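Local coordinates for protein monomethylamine methyltransferase mtmB1 (Methanosarcina barkeri, PDB 1NTH) that transfers the methyl group of monomethylamine to the corrinoid cofactor of its partner protein MtmC, a step in methanogenesis from methylamine, at residues D25-L29 and M30-M34; P33-A36 and M37-Q41; A65-E68 and M69-C73; Y86-D89 and E90-A94; S231-N234 and E235-D239. All coordinates share one frame; numbering follows the deposited sequence.

Overall arrangement
Contacts 1 and 2 are successive turns of helix 24-42 and share Pro33 and Met34; each has one buried flank and one exposed flank. Contact 3, on helix 56-73, is the most buried and mostly apolar, and it touches all four others: Trp27 and Ile32 of contact 1, Lys35 and Leu39 of contact 2, Tyr86, Ile91 and Trp92 of contact 4, and Leu236 of contact 5. Contact 4, partly buried, opens helix 88-95 with a capping box and meets water beside Trp92. Contact 5 is the odd one, a polar turn with a cis peptide, its centre about 14 Å from that of the chain; Lys237 and Glu235 tie it to Asp28 and Trp27 of contact 1.

Contact 1. Residues D25-L29 and M30-M34; sequences DDWDL and MKIPM
Trp27 lays its indole across the side chains of Lys31 and Ile32, one turn further along helix 24-42, where the regular alpha-helical bonding gives way to a wider pi-type turn. The widening shows in the backbone: Lys31 N bonds to Asp26 O at 2.9 Å and Ile32 N to Trp27 O at 3.0 Å, both five residues back. Pro33 has no N-H to give, and its ring CD sits 3.2 Å from Asp28 O instead.

The indole is reached through a chi1 of -173°, which sets CG anti to the backbone N and swings the ring forward along the helix. Ile32 then comes in over one face: its CG1 lies 3.7 Å from the centroid of the five-membered ring of Trp27, a CH-pi contact, while its CD1 continues close to CE2 and CZ2. Lys31 crosses the indole at about a right angle, with its aliphatic CD 3.6 Å from Trp27 CE3; its amine goes on toward Glu20, a long, weak ion pair. Round the buried side, Trp27 NE1 donates to Glu235 O and Asp28 OD1 makes a salt bridge with Lys237, fastening the helix to the turn at 231-239. On the exposed flank Met30 runs alongside Asp26, and its bent thioether brings CE to 4.2 Å from Asp26 CB.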
# COMPACT_ATOMS: atom_id res chain seq x y z
N ASP A 25 -46.99 1.67 -18.26
CA ASP A 25 -48.28 2.16 -17.76
C ASP A 25 -49.02 1.04 -17.05
O ASP A 25 -49.70 1.28 -16.05
CB ASP A 25 -49.13 2.69 -18.92
CG ASP A 25 -48.85 4.15 -19.22
OD1 ASP A 25 -47.93 4.73 -18.60
OD2 ASP A 25 -49.54 4.73 -20.09
N ASP A 26 -48.89 -0.19 -17.55
CA ASP A 26 -49.55 -1.32 -16.91
C ASP A 26 -48.97 -1.49 -15.51
O ASP A 26 -49.67 -1.90 -14.58
CB ASP A 26 -49.33 -2.62 -17.68
CG ASP A 26 -50.13 -2.69 -18.98
OD1 ASP A 26 -51.27 -2.17 -19.01
OD2 ASP A 26 -49.62 -3.28 -19.95
N TRP A 27 -47.69 -1.17 -15.37
CA TRP A 27 -47.02 -1.30 -14.09
C TRP A 27 -47.39 -0.16 -13.14
O TRP A 27 -47.85 -0.40 -12.03
CB TRP A 27 -45.50 -1.34 -14.30
CG TRP A 27 -44.72 -1.64 -13.04
CD1 TRP A 27 -44.03 -0.75 -12.26
CD2 TRP A 27 -44.54 -2.93 -12.44
NE1 TRP A 27 -43.42 -1.42 -11.22
CE2 TRP A 27 -43.72 -2.75 -11.31
CE3 TRP A 27 -44.98 -4.22 -12.76
CZ2 TRP A 27 -43.33 -3.82 -10.48
CZ3 TRP A 27 -44.60 -5.28 -11.94
CH2 TRP A 27 -43.78 -5.07 -10.81
N ASP A 28 -47.21 1.08 -13.61
CA ASP A 28 -47.48 2.26 -12.80
C ASP A 28 -48.93 2.56 -12.49
O ASP A 28 -49.26 3.01 -11.40
CB ASP A 28 -46.90 3.52 -13.46
CG ASP A 28 -45.43 3.40 -13.77
OD1 ASP A 28 -44.72 2.68 -13.04
OD2 ASP A 28 -44.99 4.05 -14.74
N LEU A 29 -49.80 2.34 -13.47
CA LEU A 29 -51.21 2.66 -13.32
C LEU A 29 -52.13 1.50 -12.98
O LEU A 29 -53.34 1.69 -12.82
CB LEU A 29 -51.71 3.33 -14.61
CG LEU A 29 -50.82 4.47 -15.14
CD1 LEU A 29 -51.43 5.02 -16.43
CD2 LEU A 29 -50.68 5.56 -14.09
N MET A 30 -51.56 0.30 -12.84
CA MET A 30 -52.37 -0.86 -12.52
C MET A 30 -51.76 -1.84 -11.52
O MET A 30 -52.22 -1.95 -10.39
CB MET A 30 -52.74 -1.61 -13.81
CG MET A 30 -53.53 -2.89 -13.60
SD MET A 30 -54.07 -3.64 -15.15
CE MET A 30 -52.54 -4.41 -15.70
N LYS A 31 -50.70 -2.55 -11.92
CA LYS A 31 -50.09 -3.53 -11.04
C LYS A 31 -49.68 -3.02 -9.66
O LYS A 31 -50.06 -3.59 -8.64
CB LYS A 31 -48.91 -4.20 -11.74
CG LYS A 31 -49.33 -5.05 -12.94
CD LYS A 31 -48.15 -5.73 -13.60
CE LYS A 31 -48.59 -6.53 -14.82
NZ LYS A 31 -49.55 -7.61 -14.46
N ILE A 32 -48.91 -1.93 -9.63
CA ILE A 32 -48.46 -1.38 -8.36
C ILE A 32 -49.60 -0.82 -7.50
O ILE A 32 -49.78 -1.24 -6.36
CB ILE A 32 -47.40 -0.28 -8.58
CG1 ILE A 32 -46.11 -0.91 -9.12
CG2 ILE A 32 -47.11 0.46 -7.27
CD1 ILE A 32 -45.49 -1.94 -8.19
N PRO A 33 -50.39 0.12 -8.04
CA PRO A 33 -51.49 0.66 -7.22
C PRO A 33 -52.50 -0.39 -6.76
O PRO A 33 -53.01 -0.31 -5.64
CB PRO A 33 -52.10 1.74 -8.11
CG PRO A 33 -51.80 1.25 -9.50
CD PRO A 33 -50.37 0.76 -9.36
N MET A 34 -52.79 -1.38 -7.60
CA MET A 34 -53.74 -2.42 -7.22
C MET A 34 -53.23 -3.25 -6.05
O MET A 34 -53.96 -3.49 -5.09
CB MET A 34 -54.02 -3.36 -8.40
CG MET A 34 -55.05 -2.84 -9.39
SD MET A 34 -55.29 -4.02 -10.74
CE MET A 34 -56.27 -5.28 -9.95

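Contact 2. Residues P33-A36 and M37-Q41; sequences PMKA and MELKQ
Lys35 reaches forward one turn to meet two side chains of helix 24-42 at once, Leu39 with its methylenes and Glu38 with its amine. Here the helix is regular: four successive backbone N-H groups, from Met37 to Lys40, bond to the carbonyls four residues back.

The tight part is the flank turned to the protein. Lys35 CG lies 3.7 Å from Leu39 CD1 where the two side chains cross, and Leu39 CG rests 3.1 Å from Lys35 O. Helix 56-73 closes over both, with Met69 against Lys35 and Leu39, while Ile276 of helix 271-288 also touches Leu39. Ala36, small and buried, meets Glu273 of that helix.

Toward solvent the packing thins. Met34 and Met37 spread outward, and Met37 was modelled in two conformers. Glu38 runs out extended beside Lys35. The lysine chain bends at chi2 (60°) and chi3 (64°), a double fold that brings NZ back to Glu38 OE1, 2.9 Å away; the bond arrives on the syn side, 34° out of the carboxylate plane. A water accepts from Lys35 NZ at 3.1 Å and gives a weak bond to Glu38 OE2, bridging the pair from outside. A leucine in place of Lys35 would probably leave the carboxylate of Glu38 without its charged mate and free to turn. The lysine is thus divided by its chemistry: its methylenes join the apolar seam between helices, while its charge is paired at the wet margin, where solvent probably weakens the salt bridge.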
# COMPACT_ATOMS: atom_id res chain seq x y z
N PRO A 33 -50.39 0.12 -8.04
CA PRO A 33 -51.49 0.66 -7.22
C PRO A 33 -52.50 -0.39 -6.76
O PRO A 33 -53.01 -0.31 -5.64
CB PRO A 33 -52.10 1.74 -8.11
CG PRO A 33 -51.80 1.25 -9.50
CD PRO A 33 -50.37 0.76 -9.36
N MET A 34 -52.79 -1.38 -7.60
CA MET A 34 -53.74 -2.42 -7.22
C MET A 34 -53.23 -3.25 -6.05
O MET A 34 -53.96 -3.49 -5.09
CB MET A 34 -54.02 -3.36 -8.40
CG MET A 34 -55.05 -2.84 -9.39
SD MET A 34 -55.29 -4.02 -10.74
CE MET A 34 -56.27 -5.28 -9.95
N LYS A 35 -51.97 -3.68 -6.12
CA LYS A 35 -51.42 -4.49 -5.05
C LYS A 35 -51.29 -3.74 -3.73
O LYS A 35 -51.56 -4.29 -2.66
CB LYS A 35 -50.07 -5.07 -5.46
CG LYS A 35 -49.51 -6.08 -4.47
CD LYS A 35 -50.44 -7.27 -4.30
CE LYS A 35 -50.58 -8.06 -5.58
NZ LYS A 35 -51.46 -9.25 -5.40
N ALA A 36 -50.87 -2.48 -3.80
CA ALA A 36 -50.71 -1.69 -2.58
C ALA A 36 -52.07 -1.51 -1.92
O ALA A 36 -52.21 -1.62 -0.71
CB ALA A 36 -50.10 -0.34 -2.91
N MET A 37 -53.08 -1.24 -2.75
CA MET A 37 -54.45 -1.04 -2.28
C MET A 37 -54.98 -2.33 -1.64
O MET A 37 -55.60 -2.31 -0.58
CB MET A 37 -55.33 -0.65 -3.46
CG MET A 37 -56.78 -0.39 -3.09
SD MET A 37 -57.75 0.09 -4.53
CE MET A 37 -57.68 1.87 -4.41
N GLU A 38 -54.73 -3.45 -2.32
CA GLU A 38 -55.16 -4.76 -1.85
C GLU A 38 -54.54 -5.12 -0.51
O GLU A 38 -55.22 -5.54 0.42
CB GLU A 38 -54.79 -5.82 -2.89
CG GLU A 38 -55.01 -7.25 -2.44
CD GLU A 38 -54.55 -8.27 -3.47
OE1 GLU A 38 -53.84 -7.88 -4.42
OE2 GLU A 38 -54.88 -9.46 -3.32
N LEU A 39 -53.22 -4.94 -0.40
CA LEU A 39 -52.52 -5.27 0.83
C LEU A 39 -52.89 -4.36 1.99
O LEU A 39 -52.96 -4.81 3.14
CB LEU A 39 -51.01 -5.24 0.58
CG LEU A 39 -50.57 -6.28 -0.45
CD1 LEU A 39 -49.08 -6.12 -0.75
CD2 LEU A 39 -50.86 -7.68 0.07
N LYS A 40 -53.14 -3.08 1.72
CA LYS A 40 -53.52 -2.16 2.78
C LYS A 40 -54.82 -2.64 3.43
O LYS A 40 -54.93 -2.68 4.66
CB LYS A 40 -53.73 -0.74 2.25
CG LYS A 40 -54.23 0.21 3.33
CD LYS A 40 -54.56 1.59 2.80
CE LYS A 40 -55.10 2.47 3.91
NZ LYS A 40 -55.45 3.83 3.42
N GLN A 41 -55.80 -3.00 2.61
CA GLN A 41 -57.08 -3.46 3.13
C GLN A 41 -57.00 -4.86 3.74
O GLN A 41 -57.55 -5.10 4.81
CB GLN A 41 -58.14 -3.41 2.02
CG GLN A 41 -59.56 -3.77 2.46
CD GLN A 41 -60.03 -2.99 3.68
OE1 GLN A 41 -59.66 -1.83 3.88
NE2 GLN A 41 -60.87 -3.62 4.49
O HOH W 1 -51.93 -10.70 -2.70

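Contact 3. Residues A65-E68 and M69-C73; sequences AGFE and MLLEC
Leu71 follows Phe67 one turn on, its methyl CD2 arriving at the edge of the phenyl ring near its plane, 4.3 Å from Phe67 CE2. The touch is loose; the ring also packs on Trp92 and Ile91 of helix 88-95. Phe67 has CG anti to its own N (chi1 -173°), which carries the ring out to meet Trp92, the two planes at about 35°. Leu71 touches Ile91 as well.

Round the helix, Glu68 and Glu72 cross obliquely. Both glutamates have a second conformer; in the modelled copy their CG atoms meet at 3.8 Å, yet the carboxylates diverge, OE2 of Glu68 5.5 Å from OE2 of Glu72. Glu68 runs out extended, and its OE1 takes a salt bridge from Lys42 and a hydrogen bond from Tyr43, which probably eases the like charge of its neighbour. In this copy of Glu72 a chi1 of -63° sets CG beside the backbone N and 3.3 Å from Glu68 O, and a further bend at chi2 turns the carboxylate.

All this sits on the regular alpha-helix 56-73, wedged between helices 24-42, 88-95 and 271-288. Leu71 N bonds to Phe67 O at 3.0 Å and Glu72 N to Glu68 O at 2.9 Å. Met69 and Leu70 serve other sides of the helix: Met69 packs on Lys35, Leu39 and Ile276, while Leu70 lies against Ile283 and Tyr86.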
# COMPACT_ATOMS: atom_id res chain seq x y z
N ALA A 65 -47.00 -7.06 4.67
CA ALA A 65 -47.53 -6.41 3.48
C ALA A 65 -46.39 -6.03 2.53
O ALA A 65 -46.48 -6.27 1.32
CB ALA A 65 -48.31 -5.16 3.87
N GLY A 66 -45.33 -5.45 3.08
CA GLY A 66 -44.20 -5.06 2.26
C GLY A 66 -43.53 -6.26 1.60
O GLY A 66 -43.15 -6.21 0.43
N PHE A 67 -43.39 -7.34 2.37
CA PHE A 67 -42.79 -8.57 1.87
C PHE A 67 -43.65 -9.12 0.73
O PHE A 67 -43.14 -9.49 -0.33
CB PHE A 67 -42.71 -9.61 3.00
CG PHE A 67 -41.96 -10.86 2.64
CD1 PHE A 67 -40.68 -11.10 3.15
CD2 PHE A 67 -42.53 -11.82 1.80
CE1 PHE A 67 -39.99 -12.27 2.84
CE2 PHE A 67 -41.84 -12.99 1.48
CZ PHE A 67 -40.57 -13.22 2.01
N GLU A 68 -44.96 -9.17 0.96
CA GLU A 68 -45.88 -9.69 -0.04
C GLU A 68 -45.93 -8.83 -1.29
O GLU A 68 -46.09 -9.33 -2.40
CB GLU A 68 -47.29 -9.82 0.56
CG GLU A 68 -48.22 -10.73 -0.23
CD GLU A 68 -49.60 -10.85 0.39
OE1 GLU A 68 -49.69 -10.88 1.64
OE2 GLU A 68 -50.59 -10.93 -0.36
N MET A 69 -45.80 -7.52 -1.11
CA MET A 69 -45.80 -6.60 -2.25
C MET A 69 -44.64 -6.97 -3.17
O MET A 69 -44.81 -7.12 -4.39
CB MET A 69 -45.62 -5.17 -1.74
CG MET A 69 -45.65 -4.09 -2.81
SD MET A 69 -47.32 -3.72 -3.37
CE MET A 69 -46.98 -2.68 -4.78
N LEU A 70 -43.45 -7.13 -2.60
CA LEU A 70 -42.28 -7.47 -3.39
C LEU A 70 -42.40 -8.84 -4.04
O LEU A 70 -42.09 -9.02 -5.21
CB LEU A 70 -41.02 -7.43 -2.52
CG LEU A 70 -39.69 -7.62 -3.24
CD1 LEU A 70 -39.49 -6.52 -4.28
CD2 LEU A 70 -38.55 -7.60 -2.22
N LEU A 71 -42.87 -9.82 -3.26
CA LEU A 71 -43.03 -11.18 -3.75
C LEU A 71 -44.05 -11.34 -4.88
O LEU A 71 -43.79 -12.03 -5.87
CB LEU A 71 -43.42 -12.10 -2.60
CG LEU A 71 -43.73 -13.55 -2.99
CD1 LEU A 71 -42.48 -14.23 -3.55
CD2 LEU A 71 -44.24 -14.31 -1.77
N GLU A 72 -45.19 -10.69 -4.74
CA GLU A 72 -46.26 -10.80 -5.74
C GLU A 72 -46.08 -9.93 -6.99
O GLU A 72 -46.42 -10.35 -8.09
CB GLU A 72 -47.61 -10.50 -5.10
CG GLU A 72 -48.00 -11.47 -4.00
CD GLU A 72 -48.13 -12.90 -4.50
OE1 GLU A 72 -48.84 -13.11 -5.51
OE2 GLU A 72 -47.53 -13.80 -3.89
N CYS A 73 -45.54 -8.73 -6.82
CA CYS A 73 -45.34 -7.82 -7.94
C CYS A 73 -44.05 -8.06 -8.69
O CYS A 73 -44.04 -8.21 -9.92
CB CYS A 73 -45.35 -6.37 -7.47
SG CYS A 73 -46.94 -5.78 -6.89

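Contact 4. Residues Y86-D89 and E90-A94; sequences YTED and EIWDA
Glu90 reaches back past the start of its own helix with an extended side chain so that OE1 takes the backbone N-H of Thr87, at 3.0 Å. The amide comes from above the carboxylate plane, 49° out of it. In return Glu90 N points at Thr87 OG1, 3.2 Å away, although the place of that hydroxyl is less sure. Thr87 O accepts Ile91 N at 3.1 Å, the first regular bond of the helix.

Together these exchanges form a capping box: Thr87 is the N-cap of helix 88-95, and the glutamate three residues on answers its N-H. CG of Glu90 sits beside the backbone N (chi1 -64°) and the chain then runs straight, which brings the carboxylate to Thr87. Its other oxygen, OE2, makes a salt bridge with Arg15, so each oxygen has a partner. An alanine in place of Glu90 would probably leave the N-H of Thr87 without its acceptor and Arg15 without its carboxylate.

One turn along, Glu88 and Trp92 lie side by side. Glu88 CG touches Trp92 CD1 at 3.8 Å, and a water joins their ends, donating to Glu88 OE2 at 2.9 Å and accepting from Trp92 NE1 at 3.0 Å in the plane of the indole. On the buried side Tyr86 CB meets Ile91 CG1 at 3.9 Å. Further out, Asn284 bonds the hydroxyl of Tyr86, Phe7 meets its ring edge-to-face, Ser6 bonds Asp93 OD1, and Lys151 of the second subunit touches Asp93 and Ala94.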
# COMPACT_ATOMS: atom_id res chain seq x y z
N TYR A 86 -39.25 -12.82 -7.84
CA TYR A 86 -38.44 -13.50 -6.84
C TYR A 86 -39.29 -14.61 -6.24
O TYR A 86 -40.52 -14.61 -6.38
CB TYR A 86 -38.08 -12.56 -5.69
CG TYR A 86 -37.31 -11.32 -6.07
CD1 TYR A 86 -37.87 -10.05 -5.89
CD2 TYR A 86 -36.02 -11.40 -6.57
CE1 TYR A 86 -37.16 -8.90 -6.20
CE2 TYR A 86 -35.30 -10.26 -6.89
CZ TYR A 86 -35.87 -9.01 -6.70
OH TYR A 86 -35.16 -7.88 -7.01
N THR A 87 -38.65 -15.56 -5.56
CA THR A 87 -39.39 -16.61 -4.88
C THR A 87 -39.30 -16.24 -3.40
O THR A 87 -38.43 -15.45 -3.01
CB THR A 87 -38.77 -18.01 -5.08
OG1 THR A 87 -37.49 -18.05 -4.44
CG2 THR A 87 -38.62 -18.33 -6.56
N GLU A 88 -40.19 -16.79 -2.59
CA GLU A 88 -40.20 -16.49 -1.17
C GLU A 88 -38.88 -16.87 -0.51
O GLU A 88 -38.36 -16.13 0.32
CB GLU A 88 -41.34 -17.24 -0.48
CG GLU A 88 -41.60 -16.77 0.94
CD GLU A 88 -42.72 -17.55 1.61
OE1 GLU A 88 -43.70 -17.88 0.91
OE2 GLU A 88 -42.62 -17.81 2.82
N ASP A 89 -38.35 -18.03 -0.88
CA ASP A 89 -37.09 -18.49 -0.30
C ASP A 89 -35.92 -17.59 -0.66
O ASP A 89 -34.99 -17.43 0.14
CB ASP A 89 -36.80 -19.93 -0.72
CG ASP A 89 -37.78 -20.92 -0.13
OD1 ASP A 89 -38.16 -20.75 1.05
OD2 ASP A 89 -38.17 -21.87 -0.83
N GLU A 90 -35.94 -17.01 -1.85
CA GLU A 90 -34.86 -16.12 -2.27
C GLU A 90 -34.90 -14.84 -1.45
O GLU A 90 -33.86 -14.32 -1.05
CB GLU A 90 -34.97 -15.79 -3.76
CG GLU A 90 -34.81 -16.99 -4.67
CD GLU A 90 -35.04 -16.66 -6.14
OE1 GLU A 90 -35.75 -15.68 -6.43
OE2 GLU A 90 -34.51 -17.41 -6.99
N ILE A 91 -36.11 -14.33 -1.20
CA ILE A 91 -36.23 -13.11 -0.42
C ILE A 91 -35.75 -13.33 1.02
O ILE A 91 -35.05 -12.49 1.58
CB ILE A 91 -37.69 -12.60 -0.41
CG1 ILE A 91 -38.14 -12.29 -1.84
CG2 ILE A 91 -37.79 -11.33 0.44
CD1 ILE A 91 -39.58 -11.81 -1.96
N TRP A 92 -36.12 -14.47 1.61
CA TRP A 92 -35.69 -14.75 2.98
C TRP A 92 -34.18 -14.94 3.08
O TRP A 92 -33.57 -14.54 4.08
CB TRP A 92 -36.42 -15.97 3.54
CG TRP A 92 -37.77 -15.61 4.10
CD1 TRP A 92 -38.99 -16.06 3.67
CD2 TRP A 92 -38.03 -14.69 5.16
NE1 TRP A 92 -39.99 -15.48 4.41
CE2 TRP A 92 -39.43 -14.63 5.33
CE3 TRP A 92 -37.21 -13.91 5.99
CZ2 TRP A 92 -40.04 -13.82 6.30
CZ3 TRP A 92 -37.82 -13.10 6.96
CH2 TRP A 92 -39.21 -13.07 7.10
N ASP A 93 -33.58 -15.55 2.07
CA ASP A 93 -32.13 -15.75 2.07
C ASP A 93 -31.45 -14.39 2.12
O ASP A 93 -30.45 -14.21 2.81
CB ASP A 93 -31.70 -16.51 0.81
CG ASP A 93 -30.19 -16.59 0.65
OD1 ASP A 93 -29.68 -16.03 -0.34
OD2 ASP A 93 -29.52 -17.21 1.50
N ALA A 94 -32.00 -13.41 1.41
CA ALA A 94 -31.43 -12.07 1.40
C ALA A 94 -31.62 -11.39 2.75
O ALA A 94 -30.68 -10.85 3.33
CB ALA A 94 -32.07 -11.23 0.29
O HOH W 2 -42.95 -15.26 4.23

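Contact 5. Residues S231-N234 and E235-D239; sequences SQLN and ELKID
Leu233 and Lys237 face each other where the chain doubles back, 231-234 and 235-239 running 132° apart. Leu233 N donates to Lys237 O at 2.8 Å, from above the carbonyl plane. The reversal passes through a cis peptide between Asn234 and Glu235, which draws their CA atoms to 2.9 Å, and through Leu236 with positive phi (50°). A water within the bend donates to Leu233 O and Gln232 OE1 and accepts from Lys237 N.

This chain reversal links strand 227-231 of the TIM barrel to the short strand 237-238, which pairs with strand 75-77 in a separate small mixed sheet. Across it Lys237 first runs along Leu233, CB to CB 3.9 Å, then bends at chi3 (-59°) so that NZ gives a bond of 2.9 Å to Asn234 O; Gln24 OE1 is hydrogen-bonded to the same amine. Asn234 turns ND2 to Glu235 OE2, 2.9 Å off: the oxygen lies in the amide plane, but the carboxylate is met from above. Asn234 ND2 also donates to Met261 O, and Glu235 OE2 accepts from Ile263 N. A second water donates to Ser231 O (2.7 Å) and Asp239 OD1 (2.8 Å).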
# COMPACT_ATOMS: atom_id res chain seq x y z
N SER A 231 -29.26 3.81 -7.49
CA SER A 231 -30.62 4.29 -7.32
C SER A 231 -31.73 3.44 -7.92
O SER A 231 -31.70 3.11 -9.10
CB SER A 231 -30.73 5.71 -7.89
OG SER A 231 -29.76 6.57 -7.33
N GLN A 232 -32.72 3.11 -7.10
CA GLN A 232 -33.88 2.36 -7.58
C GLN A 232 -34.81 3.40 -8.17
O GLN A 232 -34.74 4.58 -7.81
CB GLN A 232 -34.60 1.65 -6.43
CG GLN A 232 -33.84 0.50 -5.79
CD GLN A 232 -34.72 -0.30 -4.85
OE1 GLN A 232 -35.78 -0.79 -5.24
NE2 GLN A 232 -34.29 -0.44 -3.60
N LEU A 233 -35.70 2.98 -9.05
CA LEU A 233 -36.65 3.91 -9.66
C LEU A 233 -38.01 3.82 -8.96
O LEU A 233 -38.17 3.06 -8.00
CB LEU A 233 -36.78 3.61 -11.15
CG LEU A 233 -35.46 3.64 -11.93
CD1 LEU A 233 -35.72 3.40 -13.41
CD2 LEU A 233 -34.76 4.98 -11.72
N ASN A 234 -38.98 4.59 -9.43
CA ASN A 234 -40.32 4.60 -8.82
C ASN A 234 -41.38 3.94 -9.70
O ASN A 234 -41.57 4.37 -10.84
CB ASN A 234 -40.75 6.04 -8.55
CG ASN A 234 -39.83 6.75 -7.59
OD1 ASN A 234 -38.67 7.04 -7.91
ND2 ASN A 234 -40.33 7.03 -6.40
N GLU A 235 -42.06 2.90 -9.22
CA GLU A 235 -41.87 2.28 -7.90
C GLU A 235 -41.60 0.80 -8.20
O GLU A 235 -42.18 0.26 -9.14
CB GLU A 235 -43.15 2.39 -7.05
CG GLU A 235 -43.68 3.79 -6.82
CD GLU A 235 -42.76 4.66 -5.98
OE1 GLU A 235 -41.83 4.12 -5.36
OE2 GLU A 235 -42.99 5.89 -5.94
N LEU A 236 -40.75 0.16 -7.40
CA LEU A 236 -40.37 -1.25 -7.62
C LEU A 236 -39.98 -1.36 -9.08
O LEU A 236 -40.54 -2.15 -9.85
CB LEU A 236 -41.54 -2.20 -7.30
CG LEU A 236 -41.71 -2.57 -5.82
CD1 LEU A 236 -42.11 -1.35 -5.02
CD2 LEU A 236 -42.75 -3.67 -5.69
N LYS A 237 -38.98 -0.57 -9.44
CA LYS A 237 -38.53 -0.48 -10.82
C LYS A 237 -37.03 -0.20 -10.87
O LYS A 237 -36.47 0.39 -9.95
CB LYS A 237 -39.31 0.67 -11.47
CG LYS A 237 -39.01 0.95 -12.92
CD LYS A 237 -39.77 2.20 -13.37
CE LYS A 237 -41.28 2.04 -13.18
NZ LYS A 237 -42.02 3.31 -13.47
N ILE A 238 -36.39 -0.62 -11.96
CA ILE A 238 -34.95 -0.41 -12.11
C ILE A 238 -34.55 -0.42 -13.59
O ILE A 238 -35.28 -0.95 -14.44
CB ILE A 238 -34.16 -1.52 -11.37
CG1 ILE A 238 -32.71 -1.07 -11.14
CG2 ILE A 238 -34.17 -2.81 -12.16
CD1 ILE A 238 -32.58 0.09 -10.18
N ASP A 239 -33.40 0.18 -13.89
CA ASP A 239 -32.88 0.22 -15.25
C ASP A 239 -31.62 -0.65 -15.28
O ASP A 239 -31.01 -0.90 -14.24
CB ASP A 239 -32.54 1.66 -15.64
CG ASP A 239 -31.64 2.34 -14.62
OD1 ASP A 239 -32.02 2.43 -13.44
OD2 ASP A 239 -30.54 2.79 -15.02
O HOH W 3 -30.79 3.97 -11.46
O HOH W 4 -37.99 0.64 -6.76